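Local atomic coordinates of NAD-dependent formate dehydrogenase gamma subunit (Cupriavidus necator, PDB entry 6VW7), a protein that binds a [2Fe-2S] cluster in a thioredoxin-like domain and serves as the gamma subunit of a cytosolic NAD-dependent formate dehydrogenase. Residues A[82-87]-A[137-141]; A[108-113]-A[121-125]; A[35-39]-A[72-76]; A[31-35]-A[67-71]; A[116-121]-A[157-161]. Numbering follows the deposited sequence.

Contact 1 of 5, residues A[82-87]-A[137-141]; sequences HVVQVC and AVMVG. With FES (Fe2/s2 (inorganic) cluster), chain E.
Strands 82-87 and 138-140 run antiparallel, axes 4.7 Å apart and directions at 167°. V84/V140 and V86/V138 are non-hydrogen-bonded pairs (CA-CA 4.6 and 4.7 Å); between them Q85/M139 is hydrogen-bonded, Q85 N to M139 O 2.8 Å and M139 N to Q85 O 2.9 Å. C87 N to A137 O (3.1 Å) extends the register, and a weak G141 N to V83 O bond (3.4 Å) ends it. The four paired valines are t and share one face: V84 CG1 meets V138 CG1 at 3.7 Å, V84 CG2 meets V140 CG2 at 4.0 Å. In this core of the thioredoxin-like ferredoxin sheet, helices 97-108 and 150-160 pack on that face. Q85 (m, t, chi3 71°) points to the other face; M139 (t, t, chi3 -110°) starts there but turns away toward P229 of the beta subunit chain. Water 1 joins Q85 NE2 to V83 O (2.8 Å each). C87, also t, puts SG 2.4 Å from FE1, whose other protein ligand is C92 SG; A137 CB lies 3.9 Å from S1.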
# COMPACT_ATOMS: atom_id res chain seq x y z
N HIS A 82 -21.60 -12.41 -3.31
CA HIS A 82 -20.64 -11.32 -3.46
C HIS A 82 -20.22 -10.79 -2.10
O HIS A 82 -21.07 -10.53 -1.24
CB HIS A 82 -21.24 -10.18 -4.29
CG HIS A 82 -21.72 -10.61 -5.64
ND1 HIS A 82 -20.86 -10.86 -6.68
CD2 HIS A 82 -22.97 -10.83 -6.11
CE1 HIS A 82 -21.56 -11.23 -7.74
NE2 HIS A 82 -22.84 -11.22 -7.42
N VAL A 83 -18.91 -10.64 -1.90
CA VAL A 83 -18.37 -9.99 -0.71
C VAL A 83 -18.08 -8.55 -1.08
O VAL A 83 -17.20 -8.26 -1.90
CB VAL A 83 -17.10 -10.69 -0.20
CG1 VAL A 83 -16.55 -9.93 1.00
CG2 VAL A 83 -17.38 -12.13 0.17
N VAL A 84 -18.84 -7.64 -0.48
CA VAL A 84 -18.67 -6.20 -0.69
C VAL A 84 -17.89 -5.66 0.50
O VAL A 84 -18.39 -5.70 1.63
CB VAL A 84 -20.03 -5.50 -0.83
CG1 VAL A 84 -19.83 -4.00 -1.01
CG2 VAL A 84 -20.81 -6.08 -1.98
N GLN A 85 -16.66 -5.20 0.27
CA GLN A 85 -15.81 -4.61 1.30
C GLN A 85 -15.89 -3.09 1.22
O GLN A 85 -15.62 -2.51 0.17
CB GLN A 85 -14.35 -5.04 1.16
CG GLN A 85 -14.14 -6.55 1.19
CD GLN A 85 -12.70 -6.92 0.90
OE1 GLN A 85 -11.82 -6.69 1.71
NE2 GLN A 85 -12.46 -7.52 -0.26
N VAL A 86 -16.25 -2.46 2.34
CA VAL A 86 -16.34 -1.00 2.46
C VAL A 86 -15.17 -0.53 3.32
O VAL A 86 -15.03 -0.96 4.48
CB VAL A 86 -17.68 -0.57 3.06
CG1 VAL A 86 -17.76 0.96 3.21
CG2 VAL A 86 -18.84 -1.13 2.22
N CYS A 87 -14.35 0.36 2.78
CA CYS A 87 -13.21 0.85 3.54
C CYS A 87 -13.67 1.73 4.69
O CYS A 87 -14.52 2.61 4.52
CB CYS A 87 -12.23 1.62 2.66
SG CYS A 87 -10.81 2.17 3.65
N ALA A 137 -13.86 4.17 -0.75
CA ALA A 137 -13.49 3.05 -1.61
C ALA A 137 -14.28 1.81 -1.22
O ALA A 137 -14.58 1.59 -0.05
CB ALA A 137 -11.98 2.78 -1.51
N VAL A 138 -14.63 1.02 -2.24
CA VAL A 138 -15.33 -0.25 -2.07
C VAL A 138 -14.70 -1.26 -3.02
O VAL A 138 -14.33 -0.92 -4.15
CB VAL A 138 -16.84 -0.10 -2.35
CG1 VAL A 138 -17.53 -1.47 -2.40
CG2 VAL A 138 -17.50 0.76 -1.27
N MET A 139 -14.55 -2.50 -2.56
CA MET A 139 -14.12 -3.61 -3.40
C MET A 139 -15.18 -4.70 -3.39
O MET A 139 -15.66 -5.09 -2.32
CB MET A 139 -12.78 -4.18 -2.92
CG MET A 139 -12.20 -5.26 -3.88
SD MET A 139 -10.49 -5.67 -3.41
CE MET A 139 -9.58 -4.96 -4.76
N VAL A 140 -15.54 -5.19 -4.57
CA VAL A 140 -16.46 -6.32 -4.71
C VAL A 140 -15.70 -7.42 -5.45
O VAL A 140 -15.37 -7.28 -6.63
CB VAL A 140 -17.74 -5.95 -5.45
CG1 VAL A 140 -18.70 -7.13 -5.42
CG2 VAL A 140 -18.38 -4.71 -4.82
N GLY A 141 -15.43 -8.51 -4.74
CA GLY A 141 -14.54 -9.53 -5.25
C GLY A 141 -13.16 -8.92 -5.35
O GLY A 141 -12.51 -8.67 -4.34
FE1 FES E . -9.77 3.86 2.32
FE2 FES E . -7.10 3.94 1.94
S1 FES E . -8.65 3.22 0.50
S2 FES E . -8.31 4.77 3.65
O HOH W 1 -14.47 -8.63 -1.86
O HOH W 2 -15.25 3.60 1.87

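Contact 2 of 5, residues A[108-113]-A[121-125]; sequences LGCGFH and VTLEP
H113 sits in a left-handed backbone conformation (phi/psi 64/17), with CA-to-CB pointing away from strand 121-125, yet its m rotamer (chi2 -66°) folds the imidazole back so that ND1 donates to E124 OE1 at 2.9 Å. This His-carboxylate hydrogen bond uses one oxygen of E124; the other, OE2, makes a salt bridge to R75. E124 reaches the ring with chi1 and chi2 both m, and H113 CE1 also lies 3.4 Å from P125 CD. On the backbone, H113 N gives a weak hydrogen bond to L123 O (2.7 Å, 129°). The loop 108-113 leaves helix 97-108 through G109, whose positive phi (75°) turns the chain out of the helix, and then runs in extended form from C110 to F112, toward the short edge strand 114-115. It thus forms the return from a helix to the edge of the thioredoxin-like sheet, laid over the extended strand 121-125. L123 (t, p) is the main apolar partner: its CD1 is 4.1 Å from L108 CD1, its CB 4.4 Å from C110 SG, and its CD2 lies over one face of the F112 ring. L108 CD1 also reaches V121 CG1 at 3.9 Å. F112 (chi1 -82°, chi2 -74°) brings CD1 to 3.9 Å from L123 CG and 3.5 Å from P125 CD, while A101 and Q105 of helix 97-108 pack against the same ring.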
# COMPACT_ATOMS: atom_id res chain seq x y z
N LEU A 108 -28.82 -2.70 2.58
CA LEU A 108 -28.72 -4.15 2.56
C LEU A 108 -29.49 -4.84 3.69
O LEU A 108 -29.75 -6.04 3.59
CB LEU A 108 -27.24 -4.56 2.63
CG LEU A 108 -26.42 -4.07 1.44
CD1 LEU A 108 -24.94 -4.28 1.69
CD2 LEU A 108 -26.87 -4.76 0.15
N GLY A 109 -29.83 -4.12 4.75
CA GLY A 109 -30.56 -4.73 5.85
C GLY A 109 -29.75 -5.63 6.75
O GLY A 109 -30.33 -6.48 7.43
N CYS A 110 -28.43 -5.47 6.78
CA CYS A 110 -27.58 -6.29 7.64
C CYS A 110 -26.37 -5.47 8.05
O CYS A 110 -26.03 -4.47 7.42
CB CYS A 110 -27.15 -7.59 6.94
SG CYS A 110 -25.98 -7.36 5.57
N GLY A 111 -25.72 -5.91 9.13
CA GLY A 111 -24.53 -5.26 9.62
C GLY A 111 -23.27 -5.79 8.96
O GLY A 111 -23.30 -6.65 8.08
N PHE A 112 -22.14 -5.26 9.42
CA PHE A 112 -20.84 -5.76 8.98
C PHE A 112 -20.64 -7.19 9.46
O PHE A 112 -21.19 -7.61 10.48
CB PHE A 112 -19.71 -4.87 9.50
CG PHE A 112 -19.48 -3.64 8.68
CD1 PHE A 112 -18.86 -3.72 7.45
CD2 PHE A 112 -19.88 -2.40 9.14
CE1 PHE A 112 -18.64 -2.59 6.68
CE2 PHE A 112 -19.66 -1.26 8.39
CZ PHE A 112 -19.04 -1.36 7.15
N HIS A 113 -19.87 -7.95 8.68
CA HIS A 113 -19.63 -9.37 8.92
C HIS A 113 -20.92 -10.19 8.79
O HIS A 113 -20.97 -11.33 9.26
CB HIS A 113 -18.98 -9.62 10.28
CG HIS A 113 -17.78 -8.77 10.55
ND1 HIS A 113 -16.61 -8.87 9.84
CD2 HIS A 113 -17.57 -7.79 11.47
CE1 HIS A 113 -15.73 -7.99 10.30
NE2 HIS A 113 -16.29 -7.33 11.29
N VAL A 121 -25.27 -10.77 -0.94
CA VAL A 121 -24.19 -9.87 -0.56
C VAL A 121 -23.76 -10.19 0.86
O VAL A 121 -24.60 -10.33 1.76
CB VAL A 121 -24.60 -8.40 -0.68
CG1 VAL A 121 -23.58 -7.48 0.01
CG2 VAL A 121 -24.77 -8.01 -2.13
N THR A 122 -22.45 -10.31 1.07
CA THR A 122 -21.84 -10.29 2.40
C THR A 122 -21.12 -8.96 2.55
O THR A 122 -20.25 -8.62 1.74
CB THR A 122 -20.87 -11.46 2.59
OG1 THR A 122 -21.60 -12.69 2.62
CG2 THR A 122 -20.08 -11.30 3.88
N LEU A 123 -21.47 -8.22 3.60
CA LEU A 123 -20.91 -6.90 3.87
C LEU A 123 -19.75 -7.04 4.86
O LEU A 123 -19.93 -7.56 5.96
CB LEU A 123 -21.98 -5.98 4.44
CG LEU A 123 -21.59 -4.53 4.72
CD1 LEU A 123 -21.21 -3.84 3.43
CD2 LEU A 123 -22.76 -3.83 5.39
N GLU A 124 -18.56 -6.60 4.45
CA GLU A 124 -17.35 -6.68 5.26
C GLU A 124 -16.64 -5.34 5.33
O GLU A 124 -16.62 -4.60 4.34
CB GLU A 124 -16.37 -7.71 4.67
CG GLU A 124 -16.87 -9.15 4.66
CD GLU A 124 -16.68 -9.86 5.99
OE1 GLU A 124 -16.23 -9.23 6.98
OE2 GLU A 124 -16.98 -11.07 6.05
N PRO A 125 -16.04 -5.00 6.47
CA PRO A 125 -15.16 -3.84 6.50
C PRO A 125 -13.78 -4.22 5.98
O PRO A 125 -13.37 -5.38 6.02
CB PRO A 125 -15.11 -3.47 7.99
CG PRO A 125 -15.19 -4.81 8.68
CD PRO A 125 -16.02 -5.72 7.75

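Contact 3 of 5, residues A[35-39]-A[72-76]; sequences LHEIQ and HHFRQ
Hydrogen bonding here centres on one side chain. Q39, on the helical segment 35-39, extends with chi1 and chi2 t (chi3 -52°) and lays its amide along the backbone of 72-76: NE2 donates to H73 O at 2.9 Å, and OE1 accepts from R75 N at 2.8 Å. The two bonds bracket F74, whose CA is 3.3 Å from Q39 OE1, and the closest CA pair across the segments is Q39/F74 at 7.2 Å. H73 still has helical phi/psi (-64/-31), whereas F74 and R75 are extended, so H73 O and R75 N, two residues apart, meet the same carboxamide.

The ring contacts form an aromatic cluster of H36, H73 and F74. H36 and F74 are edge-to-face, the edge of F74 (m, chi2 -48°) toward the face of H36 (m, chi2 -56°), with centroids 5.0 Å apart and planes at 57°. H73 (t, chi2 81°) brings CD2 to 3.6 Å from H36 CE1, near the plane of the H36 ring.

As for apolar packing, L35 CB makes a CH-pi contact over the F74 ring, 3.9 Å from its centroid and 3.5 Å from CZ.

G266 and A267 of the beta subunit chain pack on H36 and F74, and H36 NE2 makes a weak hydrogen bond to K265 O of that chain. What results is a glutamine side chain bridging helix 31-42 to the main chain of the loop after helix 61-70, beside an aromatic cluster that faces the beta subunit.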
# COMPACT_ATOMS: atom_id res chain seq x y z
N LEU A 35 -3.89 -22.14 2.98
CA LEU A 35 -5.19 -21.60 3.38
C LEU A 35 -5.76 -20.70 2.29
O LEU A 35 -6.96 -20.72 2.03
CB LEU A 35 -5.06 -20.84 4.71
CG LEU A 35 -4.75 -21.68 5.95
CD1 LEU A 35 -4.51 -20.79 7.21
CD2 LEU A 35 -5.85 -22.68 6.21
N HIS A 36 -4.90 -19.89 1.65
CA HIS A 36 -5.34 -19.07 0.52
C HIS A 36 -5.88 -19.92 -0.63
O HIS A 36 -6.92 -19.60 -1.22
CB HIS A 36 -4.18 -18.20 0.02
CG HIS A 36 -3.96 -16.97 0.84
ND1 HIS A 36 -4.95 -16.04 1.07
CD2 HIS A 36 -2.86 -16.51 1.49
CE1 HIS A 36 -4.46 -15.05 1.81
NE2 HIS A 36 -3.20 -15.32 2.08
N GLU A 37 -5.17 -20.99 -1.00
CA GLU A 37 -5.62 -21.78 -2.15
C GLU A 37 -6.93 -22.50 -1.86
O GLU A 37 -7.80 -22.59 -2.73
CB GLU A 37 -4.54 -22.78 -2.56
CG GLU A 37 -4.89 -23.61 -3.82
CD GLU A 37 -4.95 -22.79 -5.11
OE1 GLU A 37 -4.67 -21.56 -5.08
OE2 GLU A 37 -5.28 -23.37 -6.18
N ILE A 38 -7.10 -23.02 -0.63
CA ILE A 38 -8.37 -23.62 -0.23
C ILE A 38 -9.50 -22.58 -0.30
O ILE A 38 -10.53 -22.82 -0.93
CB ILE A 38 -8.27 -24.23 1.18
CG1 ILE A 38 -7.22 -25.34 1.21
CG2 ILE A 38 -9.63 -24.78 1.59
CD1 ILE A 38 -6.96 -25.93 2.63
N GLN A 39 -9.31 -21.43 0.34
CA GLN A 39 -10.33 -20.38 0.30
C GLN A 39 -10.58 -19.89 -1.13
O GLN A 39 -11.73 -19.61 -1.50
CB GLN A 39 -9.94 -19.21 1.21
CG GLN A 39 -10.97 -18.08 1.24
CD GLN A 39 -10.98 -17.32 2.56
OE1 GLN A 39 -11.09 -17.93 3.63
NE2 GLN A 39 -10.89 -16.00 2.49
N HIS A 72 -8.11 -12.18 9.70
CA HIS A 72 -9.46 -11.78 9.32
C HIS A 72 -9.79 -12.12 7.88
O HIS A 72 -10.97 -12.23 7.54
CB HIS A 72 -9.62 -10.27 9.54
CG HIS A 72 -9.49 -9.84 10.98
ND1 HIS A 72 -8.70 -8.78 11.37
CD2 HIS A 72 -10.06 -10.32 12.11
CE1 HIS A 72 -8.78 -8.63 12.68
NE2 HIS A 72 -9.61 -9.55 13.15
N HIS A 73 -8.79 -12.25 7.02
CA HIS A 73 -9.09 -12.56 5.63
C HIS A 73 -9.77 -13.92 5.48
O HIS A 73 -10.62 -14.09 4.60
CB HIS A 73 -7.82 -12.48 4.78
CG HIS A 73 -8.02 -12.87 3.34
ND1 HIS A 73 -8.54 -12.00 2.41
CD2 HIS A 73 -7.78 -14.03 2.69
CE1 HIS A 73 -8.62 -12.61 1.23
NE2 HIS A 73 -8.15 -13.84 1.38
N PHE A 74 -9.45 -14.88 6.35
CA PHE A 74 -9.90 -16.26 6.18
C PHE A 74 -11.29 -16.45 6.77
O PHE A 74 -11.56 -16.00 7.88
CB PHE A 74 -8.92 -17.23 6.85
CG PHE A 74 -7.56 -17.27 6.20
CD1 PHE A 74 -7.43 -17.38 4.82
CD2 PHE A 74 -6.40 -17.19 6.96
CE1 PHE A 74 -6.18 -17.40 4.21
CE2 PHE A 74 -5.15 -17.22 6.36
CZ PHE A 74 -5.03 -17.31 5.00
N ARG A 75 -12.17 -17.13 6.04
CA ARG A 75 -13.49 -17.43 6.57
C ARG A 75 -13.66 -18.94 6.66
O ARG A 75 -13.12 -19.69 5.85
CB ARG A 75 -14.62 -16.80 5.74
CG ARG A 75 -14.51 -16.93 4.24
CD ARG A 75 -15.62 -16.12 3.56
NE ARG A 75 -15.42 -14.68 3.69
CZ ARG A 75 -16.17 -13.87 4.42
NH1 ARG A 75 -17.21 -14.34 5.11
NH2 ARG A 75 -15.90 -12.57 4.47
N GLN A 76 -14.39 -19.37 7.69
CA GLN A 76 -14.64 -20.78 7.95
C GLN A 76 -16.02 -21.24 7.51
O GLN A 76 -16.36 -22.40 7.72
CB GLN A 76 -14.42 -21.07 9.44
CG GLN A 76 -12.97 -20.96 9.84
CD GLN A 76 -12.74 -21.13 11.33
OE1 GLN A 76 -12.22 -22.17 11.77
NE2 GLN A 76 -13.09 -20.12 12.12

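Contact 4 of 5, residues A[31-35]-A[67-71]; sequences LLPIL and VITFY
V67 is the bump of this contact. Its side chain (t) enters a hollow between three leucines within about one turn of helix 31-42: CG2 meets L31 CD2 at 3.8 Å, while CG1 lies 3.9 Å from L32 CD1 and 3.7 Å from L35 CD1. L31 is t, p; L35 is m, t; L32 has chi1 between wells at -97° (chi2 71°). Two further fits complete the seam. L35 CD2 rests 3.7 Å from I68 CG1 (I68 m, t); L32 CD2 lies over one face of the Y71 ring (m, chi2 -79°), and L32 CD1 is 4.0 Å from Y71 CE2. The closest CA pairs are L35/I68 at 7.8 Å and L32/V67 at 8.4 Å. No hydrogen bond crosses; two helices pack, and Y71, just past helix 61-70, bonds through OH to R285 O and S281 OG of the beta subunit chain. Within the N-terminal helical bundle, helix 50-57 closes over L31 and I68 through I53, L57 and V50, and helix 14-24 packs behind I34.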
# COMPACT_ATOMS: atom_id res chain seq x y z
N LEU A 31 1.65 -22.87 5.35
CA LEU A 31 0.28 -22.85 5.87
C LEU A 31 -0.57 -21.76 5.22
O LEU A 31 -1.69 -22.03 4.77
CB LEU A 31 0.27 -22.71 7.40
CG LEU A 31 -1.12 -22.75 8.03
CD1 LEU A 31 -1.95 -23.90 7.45
CD2 LEU A 31 -1.02 -22.90 9.55
N LEU A 32 -0.09 -20.50 5.20
CA LEU A 32 -0.88 -19.43 4.60
C LEU A 32 -1.11 -19.63 3.10
O LEU A 32 -2.24 -19.36 2.64
CB LEU A 32 -0.25 -18.05 4.86
CG LEU A 32 -0.87 -17.31 6.05
CD1 LEU A 32 -0.45 -17.99 7.33
CD2 LEU A 32 -0.51 -15.80 6.11
N PRO A 33 -0.11 -19.99 2.27
CA PRO A 33 -0.43 -20.32 0.86
C PRO A 33 -1.46 -21.43 0.74
O PRO A 33 -2.30 -21.40 -0.17
CB PRO A 33 0.92 -20.73 0.28
CG PRO A 33 1.92 -19.87 1.09
CD PRO A 33 1.35 -19.91 2.49
N ILE A 34 -1.42 -22.42 1.64
CA ILE A 34 -2.41 -23.49 1.59
C ILE A 34 -3.79 -22.94 1.92
O ILE A 34 -4.77 -23.21 1.21
CB ILE A 34 -2.02 -24.63 2.56
CG1 ILE A 34 -0.85 -25.43 1.99
CG2 ILE A 34 -3.22 -25.53 2.86
CD1 ILE A 34 -0.30 -26.49 2.95
N LEU A 35 -3.89 -22.14 2.98
CA LEU A 35 -5.19 -21.60 3.38
C LEU A 35 -5.76 -20.70 2.29
O LEU A 35 -6.96 -20.72 2.03
CB LEU A 35 -5.06 -20.84 4.71
CG LEU A 35 -4.75 -21.68 5.95
CD1 LEU A 35 -4.51 -20.79 7.21
CD2 LEU A 35 -5.85 -22.68 6.21
N VAL A 67 -4.29 -20.22 13.51
CA VAL A 67 -3.92 -19.37 12.38
C VAL A 67 -5.17 -18.93 11.62
O VAL A 67 -5.33 -17.74 11.32
CB VAL A 67 -2.92 -20.12 11.47
CG1 VAL A 67 -2.74 -19.40 10.11
CG2 VAL A 67 -1.58 -20.30 12.21
N ILE A 68 -6.07 -19.87 11.32
CA ILE A 68 -7.30 -19.52 10.60
C ILE A 68 -8.07 -18.45 11.36
O ILE A 68 -8.56 -17.48 10.77
CB ILE A 68 -8.16 -20.78 10.39
CG1 ILE A 68 -7.45 -21.77 9.46
CG2 ILE A 68 -9.51 -20.40 9.81
CD1 ILE A 68 -8.08 -23.18 9.47
N THR A 69 -8.15 -18.60 12.69
CA THR A 69 -8.89 -17.65 13.52
C THR A 69 -8.19 -16.30 13.62
O THR A 69 -8.86 -15.26 13.70
CB THR A 69 -9.09 -18.26 14.91
OG1 THR A 69 -10.00 -19.37 14.81
CG2 THR A 69 -9.65 -17.25 15.88
N PHE A 70 -6.86 -16.28 13.60
CA PHE A 70 -6.12 -15.03 13.79
C PHE A 70 -6.34 -14.07 12.62
O PHE A 70 -6.48 -12.86 12.83
CB PHE A 70 -4.63 -15.34 13.96
CG PHE A 70 -3.76 -14.11 14.20
CD1 PHE A 70 -3.54 -13.65 15.49
CD2 PHE A 70 -3.16 -13.43 13.14
CE1 PHE A 70 -2.75 -12.52 15.72
CE2 PHE A 70 -2.36 -12.32 13.35
CZ PHE A 70 -2.16 -11.86 14.66
N TYR A 71 -6.36 -14.58 11.40
CA TYR A 71 -6.30 -13.72 10.22
C TYR A 71 -7.71 -13.46 9.71
O TYR A 71 -8.41 -14.38 9.28
CB TYR A 71 -5.44 -14.37 9.13
CG TYR A 71 -3.95 -14.39 9.45
CD1 TYR A 71 -3.14 -13.26 9.29
CD2 TYR A 71 -3.35 -15.56 9.90
CE1 TYR A 71 -1.75 -13.30 9.58
CE2 TYR A 71 -1.99 -15.62 10.20
CZ TYR A 71 -1.20 -14.48 10.05
OH TYR A 71 0.14 -14.57 10.34

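Contact 5 of 5, residues A[116-121]-A[157-161]; sequences TADGQV and VRSLR
D118 and R161 form a two-pronged salt bridge: R161 NE to D118 OD2 at 3.2 Å and R161 NH2 to D118 OD1 at 3.3 Å, each weak as a hydrogen bond. D118 is p (chi2 -22°); R161, nearly straight beyond its first torsion (m, t, t), reaches out from segment 157-161. Within its own loop the carboxylate is held by T116 OG1, donating to D118 OD1 at 2.6 Å, and weakly by Q120 N, 3.3 Å from D118 OD1; separately, V121 N donates to T116 OG1 at 3.2 Å. T116 to G119 is a type I beta turn (G119 N to T116 O 2.9 Å), and T116 N to V121 O (2.8 Å) closes the hairpin. Outward, T116 CG2 lies 3.7 Å from R161 NH2, Q120 CB 4.0 Å from R161 NE, and V121 CG2 4.3 Å from L160 CD1. With both bridging hydrogen bonds weak, the link from hairpin to helix 150-160 is mainly electrostatic, between exposed side chains, and its buried part is limited to V121 on L160.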
# COMPACT_ATOMS: atom_id res chain seq x y z
N THR A 116 -26.79 -10.70 3.51
CA THR A 116 -28.18 -10.34 3.26
C THR A 116 -29.09 -11.56 3.35
O THR A 116 -28.65 -12.71 3.23
CB THR A 116 -28.32 -9.69 1.88
OG1 THR A 116 -27.85 -10.60 0.87
CG2 THR A 116 -27.55 -8.39 1.80
N ALA A 117 -30.38 -11.29 3.54
CA ALA A 117 -31.35 -12.37 3.71
C ALA A 117 -31.49 -13.21 2.45
O ALA A 117 -31.72 -14.42 2.55
CB ALA A 117 -32.70 -11.80 4.13
N ASP A 118 -31.34 -12.61 1.27
CA ASP A 118 -31.36 -13.35 0.01
C ASP A 118 -30.01 -13.98 -0.33
O ASP A 118 -29.86 -14.53 -1.43
CB ASP A 118 -31.82 -12.45 -1.14
CG ASP A 118 -30.80 -11.38 -1.50
OD1 ASP A 118 -29.95 -11.03 -0.66
OD2 ASP A 118 -30.86 -10.87 -2.65
N GLY A 119 -29.02 -13.89 0.57
CA GLY A 119 -27.72 -14.50 0.36
C GLY A 119 -26.87 -13.94 -0.76
O GLY A 119 -25.88 -14.57 -1.13
N GLN A 120 -27.22 -12.77 -1.31
CA GLN A 120 -26.50 -12.25 -2.46
C GLN A 120 -25.25 -11.46 -2.08
O GLN A 120 -24.26 -11.48 -2.82
CB GLN A 120 -27.42 -11.36 -3.31
CG GLN A 120 -28.42 -12.16 -4.14
CD GLN A 120 -27.76 -13.29 -4.89
OE1 GLN A 120 -26.96 -13.07 -5.80
NE2 GLN A 120 -28.08 -14.52 -4.50
N VAL A 121 -25.27 -10.77 -0.94
CA VAL A 121 -24.19 -9.87 -0.56
C VAL A 121 -23.76 -10.19 0.86
O VAL A 121 -24.60 -10.33 1.76
CB VAL A 121 -24.60 -8.40 -0.68
CG1 VAL A 121 -23.58 -7.48 0.01
CG2 VAL A 121 -24.77 -8.01 -2.13
N VAL A 157 -24.64 -2.36 -6.21
CA VAL A 157 -25.32 -3.51 -5.63
C VAL A 157 -26.41 -4.01 -6.58
O VAL A 157 -26.62 -5.22 -6.73
CB VAL A 157 -25.88 -3.14 -4.24
CG1 VAL A 157 -26.86 -4.19 -3.75
CG2 VAL A 157 -24.73 -2.94 -3.25
N ARG A 158 -27.12 -3.08 -7.23
CA ARG A 158 -28.10 -3.46 -8.25
C ARG A 158 -27.46 -4.29 -9.35
O ARG A 158 -28.03 -5.29 -9.80
CB ARG A 158 -28.75 -2.20 -8.84
CG ARG A 158 -30.01 -2.45 -9.65
CD ARG A 158 -30.41 -1.23 -10.48
NE ARG A 158 -30.28 0.02 -9.73
CZ ARG A 158 -29.41 0.98 -10.02
NH1 ARG A 158 -28.59 0.85 -11.06
NH2 ARG A 158 -29.36 2.09 -9.29
N SER A 159 -26.26 -3.88 -9.80
CA SER A 159 -25.57 -4.61 -10.86
C SER A 159 -25.24 -6.04 -10.45
O SER A 159 -25.31 -6.96 -11.27
CB SER A 159 -24.29 -3.88 -11.26
OG SER A 159 -24.57 -2.51 -11.51
N LEU A 160 -24.84 -6.24 -9.19
CA LEU A 160 -24.55 -7.58 -8.71
C LEU A 160 -25.78 -8.48 -8.82
O LEU A 160 -25.73 -9.54 -9.45
CB LEU A 160 -24.06 -7.52 -7.26
CG LEU A 160 -22.77 -6.74 -7.03
CD1 LEU A 160 -22.48 -6.61 -5.55
CD2 LEU A 160 -21.59 -7.38 -7.76
N ARG A 161 -26.90 -8.05 -8.24
CA ARG A 161 -28.14 -8.81 -8.28
C ARG A 161 -28.70 -8.96 -9.70
O ARG A 161 -28.68 -10.05 -10.26
CB ARG A 161 -29.18 -8.14 -7.37
CG ARG A 161 -29.07 -8.58 -5.92
CD ARG A 161 -29.71 -7.59 -4.95
NE ARG A 161 -29.56 -8.05 -3.57
CZ ARG A 161 -29.68 -7.26 -2.50
NH1 ARG A 161 -29.94 -5.97 -2.65
NH2 ARG A 161 -29.53 -7.78 -1.29

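How the contacts relate
The five contacts fall into two groups. Contacts 1, 2 and 5 belong to the thioredoxin-like domain: strand 82-87 of contact 1 is flanked by strand 121-126 of contact 2 (H82 O to T122 N 2.7 Å, V84 N to T122 O 2.8 Å), and V121 is common to contacts 2 and 5. L160 of contact 5 packs on V140 of contact 1 (CD2 to CG1 3.7 Å). Contacts 3 and 4, centres about 6 Å apart, share L35 in the helical N-terminal part. A salt bridge connects the groups, R75 NH2 of contact 3 to E124 OE2 of contact 2 at 2.4 Å. Contact 1 alone touches the cluster; the side chain of P125 in contact 2 stays about 11 Å from it.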